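Local coordinates for protein diketoreductase (Acinetobacter baylyi, PDB 4E12) that reduces dicarbonyl compounds with NADH and probably interconverts (3S)-3-hydroxyacyl-CoA and 3-oxoacyl-CoA in fatty acid beta-oxidation, at residues 118-123 with 141-146; 124-129 with 155-160. All coordinates share one frame; numbering follows the deposited sequence.

Interaction 1 (118-123 with 141-146); sequences ATNSST and ALHFAN. With SO4 (sulfate ion), chain J.
His143 and Ser122 meet at the rim of the imidazole: Ser122 OG lies in the ring plane, 2.7 Å from His143 NE2, in a hydrogen bond to which either residue could give the proton. The other ring nitrogen, ND1, is bonded to Glu155 on the next strand, so both nitrogens have partners. Chi1 of -175° sets CG of His143 anti to its backbone N, and the NE2/CD2 edge of the ring comes to Ser122 and Asn120. There a second oxygen, the carbonyl O of Asn120, comes to the same rim, 3.1 Å from His143 CD2. Tyr191 stacks on the imidazole, and a ring pinned at both nitrogens can hardly turn. Asn120 bridges the segments with its amide. Asn120 OD1 accepts from Phe144 N at 2.9 Å, nearly along the C=O axis and almost straight at the hydrogen (174°), so a side chain takes over the role of a strand carbonyl where the backbone of 118-123 has turned off. The loop after strand 116-119 thus meets the last part of the neighbouring parallel strand 139-144; helix 126-133 links the two strands as a beta-alpha-beta unit of the Rossmann-type domain. Asn120 and Ser122 bind NAD(+), and His143 is predicted to be important for catalysis. Further back, true sheet pairing takes over: Leu142 N gives its proton to Thr119 O at 2.9 Å. Thr119 suits the strand end because its two branches do different work. CG2 packs on Ala141 CB, while Thr119 OG1 is bonded to Glu91 and also accepts from Ser121 N (3.1 Å), closing an ST turn that leads the chain out of the sheet. Ala118 CB rests on Leu142 CB at 3.8 Å. Asn146 ND2 makes weak hydrogen bonds to the sulfate, probably from the crystallisation liquor.

Interaction 2 (124-129 with 155-160); sequences LLPSDL and EVMGTT
Met157 reaches from its strand to Pro126, and its long unbranched chain suits the span. From CB the side chain sets out toward the helix start, with CG anti to the backbone N (chi1 -172°). It continues extended to SD. A bend at the last torsion (chi3 79°) then places the methyl CE against the proline. Met157 CE touches Pro126 CD at 3.5 Å and Pro126 CG at 4.0 Å, the two side chains crossing at about a right angle; Leu125 CD2 adds a looser contact, 4.3 Å from Met157 CE. Pro126 stands in the first turn of helix 126-133, the connecting helix of a Rossmann-type beta-alpha-beta unit, and strand 153-158 belongs to the sheet against which that helix packs. Proline suits a first turn, where its missing N-H costs no helical bond, and its compact ring meets several neighbours at once. While Pro126 CD faces the methionine, Pro126 CG lies 3.7 Å from Met157 O, and Pro126 CB meets Thr159 CG2, also at 3.7 Å. Beta-branched Thr159 divides its duties: CG2 packs against Pro126 and the OG of Ser127, whereas OG1 is bonded to Lys161 N. Ser127 OG itself bonds to Glu187. Across the turn, Asp128 OD2 accepts from Leu125 N at 3.1 Å, the donor lying above the carboxylate plane.

Overall arrangement
Interaction 1 is buried near the middle of the chain, whereas interaction 2 is only partly buried and farther out, their centres about 10 Å apart. Both belong to one sheet: strand 139-144 runs parallel to 116-119 on one side and antiparallel to 153-158 on the other, and helix 126-133 joins the first two along the chain. A probable backbone hydrogen bond joins Ala141 N to Met157 O (2.6 Å), while Ala141 CB rests on Pro126 CG. Polar chemistry dominates 118-123 with 141-146, where NAD(+)-binding residues and the predicted catalytic histidine gather; 124-129 with 155-160 relies on apolar packing of a helix start against the sheet.

Interaction 1 (118-123 with 141-146)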
loop_
_atom_site.group_PDB
_atom_site.type_symbol
_atom_site.label_atom_id
_atom_site.label_comp_id
_atom_site.label_asym_id
_atom_site.label_seq_id
_atom_site.Cartn_x
_atom_site.Cartn_y
_atom_site.Cartn_z
ATOM N N ALA A 118 9.002 -12.891 25.707
ATOM C CA ALA A 118 8.490 -12.347 24.453
ATOM C C ALA A 118 9.427 -12.699 23.296
ATOM O O ALA A 118 10.641 -12.490 23.380
ATOM C CB ALA A 118 8.317 -10.835 24.583
ATOM N N THR A 119 8.861 -13.243 22.222
ATOM C CA THR A 119 9.620 -13.562 21.012
ATOM C C THR A 119 9.527 -12.417 19.996
ATOM O O THR A 119 8.468 -11.800 19.858
ATOM C CB THR A 119 9.085 -14.873 20.358
ATOM O OG1 THR A 119 9.806 -15.144 19.152
ATOM C CG2 THR A 119 7.591 -14.769 20.057
ATOM N N ASN A 120 10.631 -12.123 19.302
ATOM C CA ASN A 120 10.636 -11.091 18.264
ATOM C C ASN A 120 10.484 -11.743 16.889
ATOM O O ASN A 120 10.633 -11.075 15.860
ATOM C CB ASN A 120 11.948 -10.273 18.327
ATOM C CG ASN A 120 12.028 -9.203 17.249
ATOM O OD1 ASN A 120 11.099 -8.409 17.071
ATOM N ND2 ASN A 120 13.133 -9.187 16.512
ATOM N N SER A 121 10.144 -13.038 16.874
ATOM C CA SER A 121 10.224 -13.862 15.660
ATOM C C SER A 121 9.387 -13.320 14.501
ATOM O O SER A 121 8.210 -12.999 14.679
ATOM C CB SER A 121 9.825 -15.317 15.960
ATOM O OG SER A 121 9.989 -16.138 14.813
ATOM N N SER A 122 10.000 -13.230 13.317
ATOM C CA SER A 122 9.290 -12.849 12.093
ATOM C C SER A 122 8.865 -14.052 11.244
ATOM O O SER A 122 8.181 -13.873 10.235
ATOM C CB SER A 122 10.131 -11.904 11.213
ATOM O OG SER A 122 10.326 -10.626 11.807
ATOM N N THR A 123 9.257 -15.265 11.625
ATOM C CA THR A 123 8.928 -16.432 10.810
ATOM C C THR A 123 8.175 -17.502 11.596
ATOM O O THR A 123 7.585 -18.410 11.009
ATOM C CB THR A 123 10.189 -17.084 10.232
ATOM O OG1 THR A 123 10.976 -17.619 11.302
ATOM C CG2 THR A 123 11.011 -16.059 9.477
ATOM N N ALA A 141 4.340 -12.598 21.602
ATOM C CA ALA A 141 5.279 -12.013 20.664
ATOM C C ALA A 141 5.307 -10.517 20.875
ATOM O O ALA A 141 4.263 -9.906 21.106
ATOM C CB ALA A 141 4.888 -12.339 19.233
ATOM N N LEU A 142 6.512 -9.952 20.826
ATOM C CA LEU A 142 6.739 -8.517 20.810
ATOM C C LEU A 142 7.676 -8.268 19.640
ATOM O O LEU A 142 8.876 -8.546 19.719
ATOM C CB LEU A 142 7.395 -8.068 22.122
ATOM C CG LEU A 142 7.550 -6.555 22.301
ATOM C CD1 LEU A 142 6.151 -5.935 22.358
ATOM C CD2 LEU A 142 8.329 -6.247 23.569
ATOM N N HIS A 143 7.115 -7.743 18.559
ATOM C CA HIS A 143 7.779 -7.710 17.273
ATOM C C HIS A 143 8.123 -6.281 16.906
ATOM O O HIS A 143 7.247 -5.416 16.824
ATOM C CB HIS A 143 6.870 -8.334 16.218
ATOM C CG HIS A 143 7.502 -8.461 14.862
ATOM N ND1 HIS A 143 7.017 -7.801 13.755
ATOM C CD2 HIS A 143 8.580 -9.167 14.441
ATOM C CE1 HIS A 143 7.769 -8.094 12.706
ATOM N NE2 HIS A 143 8.723 -8.920 13.096
ATOM N N PHE A 144 9.411 -6.057 16.706
ATOM C CA PHE A 144 9.978 -4.753 16.359
ATOM C C PHE A 144 10.297 -4.676 14.864
ATOM O O PHE A 144 10.304 -5.688 14.160
ATOM C CB PHE A 144 11.282 -4.562 17.134
ATOM C CG PHE A 144 11.100 -4.526 18.617
ATOM C CD1 PHE A 144 10.926 -5.702 19.341
ATOM C CD2 PHE A 144 11.101 -3.313 19.298
ATOM C CE1 PHE A 144 10.756 -5.663 20.728
ATOM C CE2 PHE A 144 10.934 -3.270 20.668
ATOM C CZ PHE A 144 10.761 -4.442 21.385
ATOM N N ALA A 145 10.607 -3.470 14.393
ATOM C CA ALA A 145 10.977 -3.259 13.000
ATOM C C ALA A 145 12.400 -2.717 12.942
ATOM O O ALA A 145 12.799 -1.944 13.814
ATOM C CB ALA A 145 10.024 -2.257 12.367
ATOM N N ASN A 146 13.159 -3.088 11.916
ATOM C CA ASN A 146 14.553 -2.636 11.820
ATOM C C ASN A 146 14.609 -1.093 11.943
ATOM O O ASN A 146 13.764 -0.381 11.386
ATOM C CB ASN A 146 15.166 -3.104 10.499
ATOM C CG ASN A 146 16.676 -2.976 10.478
ATOM O OD1 ASN A 146 17.320 -2.861 11.525
ATOM N ND2 ASN A 146 17.250 -2.985 9.282
HETATM S S SO4 J . 21.055 -2.259 9.363
HETATM O O1 SO4 J . 20.229 -1.977 10.553
HETATM O O2 SO4 J . 22.422 -2.620 9.801
HETATM O O3 SO4 J . 21.096 -1.053 8.507
HETATM O O4 SO4 J . 20.465 -3.385 8.603
#

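Interaction 2 (124-129 with 155-160)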
loop_
_atom_site.group_PDB
_atom_site.type_symbol
_atom_site.label_atom_id
_atom_site.label_comp_id
_atom_site.label_asym_id
_atom_site.label_seq_id
_atom_site.Cartn_x
_atom_site.Cartn_y
_atom_site.Cartn_z
ATOM N N LEU A 124 8.204 -17.408 12.918
ATOM C CA LEU A 124 7.554 -18.399 13.766
ATOM C C LEU A 124 6.457 -17.792 14.620
ATOM O O LEU A 124 6.617 -16.707 15.187
ATOM C CB LEU A 124 8.587 -19.091 14.647
ATOM C CG LEU A 124 9.386 -20.181 13.936
ATOM C CD1 LEU A 124 10.708 -20.487 14.625
ATOM C CD2 LEU A 124 8.494 -21.416 13.828
ATOM N N LEU A 125 5.339 -18.498 14.703
ATOM C CA LEU A 125 4.215 -18.070 15.520
ATOM C C LEU A 125 4.411 -18.433 16.989
ATOM O O LEU A 125 5.033 -19.448 17.310
ATOM C CB LEU A 125 2.926 -18.734 15.019
ATOM C CG LEU A 125 2.456 -18.391 13.607
ATOM C CD1 LEU A 125 1.163 -19.135 13.327
ATOM C CD2 LEU A 125 2.204 -16.890 13.533
ATOM N N PRO A 126 3.900 -17.597 17.904
ATOM C CA PRO A 126 4.038 -17.923 19.325
ATOM C C PRO A 126 3.419 -19.281 19.647
ATOM O O PRO A 126 3.825 -19.961 20.593
ATOM C CB PRO A 126 3.314 -16.774 20.024
ATOM C CG PRO A 126 3.437 -15.629 19.057
ATOM C CD PRO A 126 3.318 -16.253 17.699
ATOM N N SER A 127 2.453 -19.687 18.833
ATOM C CA SER A 127 1.881 -21.021 18.942
ATOM C C SER A 127 2.870 -22.103 18.557
ATOM O O SER A 127 2.817 -23.206 19.103
ATOM C CB SER A 127 0.614 -21.142 18.106
ATOM O OG SER A 127 -0.409 -20.367 18.685
ATOM N N ASP A 128 3.764 -21.807 17.620
ATOM C CA ASP A 128 4.804 -22.757 17.230
ATOM C C ASP A 128 5.761 -23.036 18.386
ATOM O O ASP A 128 6.422 -24.077 18.418
ATOM C CB ASP A 128 5.606 -22.242 16.023
ATOM C CG ASP A 128 4.788 -22.202 14.745
ATOM O OD1 ASP A 128 3.765 -22.906 14.676
ATOM O OD2 ASP A 128 5.166 -21.468 13.803
ATOM N N LEU A 129 5.823 -22.111 19.339
ATOM C CA LEU A 129 6.886 -22.116 20.337
ATOM C C LEU A 129 6.368 -22.236 21.770
ATOM O O LEU A 129 7.139 -22.537 22.684
ATOM C CB LEU A 129 7.702 -20.823 20.202
ATOM C CG LEU A 129 8.380 -20.515 18.867
ATOM C CD1 LEU A 129 8.921 -19.094 18.844
ATOM C CD2 LEU A 129 9.472 -21.529 18.560
ATOM N N GLU A 155 4.639 -4.619 17.616
ATOM C CA GLU A 155 3.458 -5.441 17.420
ATOM C C GLU A 155 3.368 -6.511 18.475
ATOM O O GLU A 155 4.238 -7.385 18.557
ATOM C CB GLU A 155 3.489 -6.076 16.037
ATOM C CG GLU A 155 3.337 -5.027 14.938
ATOM C CD GLU A 155 3.560 -5.573 13.533
ATOM O OE1 GLU A 155 4.615 -6.189 13.287
ATOM O OE2 GLU A 155 2.677 -5.380 12.672
ATOM N N VAL A 156 2.308 -6.434 19.270
ATOM C CA VAL A 156 2.100 -7.327 20.401
ATOM C C VAL A 156 1.094 -8.394 20.017
ATOM O O VAL A 156 -0.022 -8.086 19.595
ATOM C CB VAL A 156 1.555 -6.568 21.626
ATOM C CG1 VAL A 156 1.385 -7.527 22.812
ATOM C CG2 VAL A 156 2.496 -5.422 21.994
ATOM N N MET A 157 1.481 -9.654 20.163
ATOM C CA MET A 157 0.634 -10.735 19.695
ATOM C C MET A 157 0.847 -11.976 20.554
ATOM O O MET A 157 1.926 -12.574 20.528
ATOM C CB MET A 157 0.997 -11.034 18.236
ATOM C CG MET A 157 0.092 -11.998 17.504
ATOM S SD MET A 157 0.642 -12.244 15.803
ATOM C CE MET A 157 1.982 -13.398 16.076
ATOM N N GLY A 158 -0.179 -12.362 21.305
ATOM C CA GLY A 158 -0.079 -13.556 22.127
ATOM C C GLY A 158 -0.794 -14.762 21.556
ATOM O O GLY A 158 -1.236 -14.750 20.403
ATOM N N THR A 159 -0.906 -15.817 22.361
ATOM C CA THR A 159 -1.697 -16.983 21.975
ATOM C C THR A 159 -2.984 -16.955 22.785
ATOM O O THR A 159 -3.194 -16.056 23.606
ATOM C CB THR A 159 -0.982 -18.313 22.319
ATOM O OG1 THR A 159 -0.910 -18.449 23.742
ATOM C CG2 THR A 159 0.428 -18.333 21.751
ATOM N N THR A 160 -3.844 -17.939 22.556
ATOM C CA THR A 160 -5.058 -18.100 23.343
ATOM C C THR A 160 -4.711 -18.339 24.819
ATOM O O THR A 160 -5.527 -18.090 25.710
ATOM C CB THR A 160 -5.881 -19.294 22.819
ATOM O OG1 THR A 160 -5.065 -20.473 22.830
ATOM C CG2 THR A 160 -6.349 -19.031 21.397
#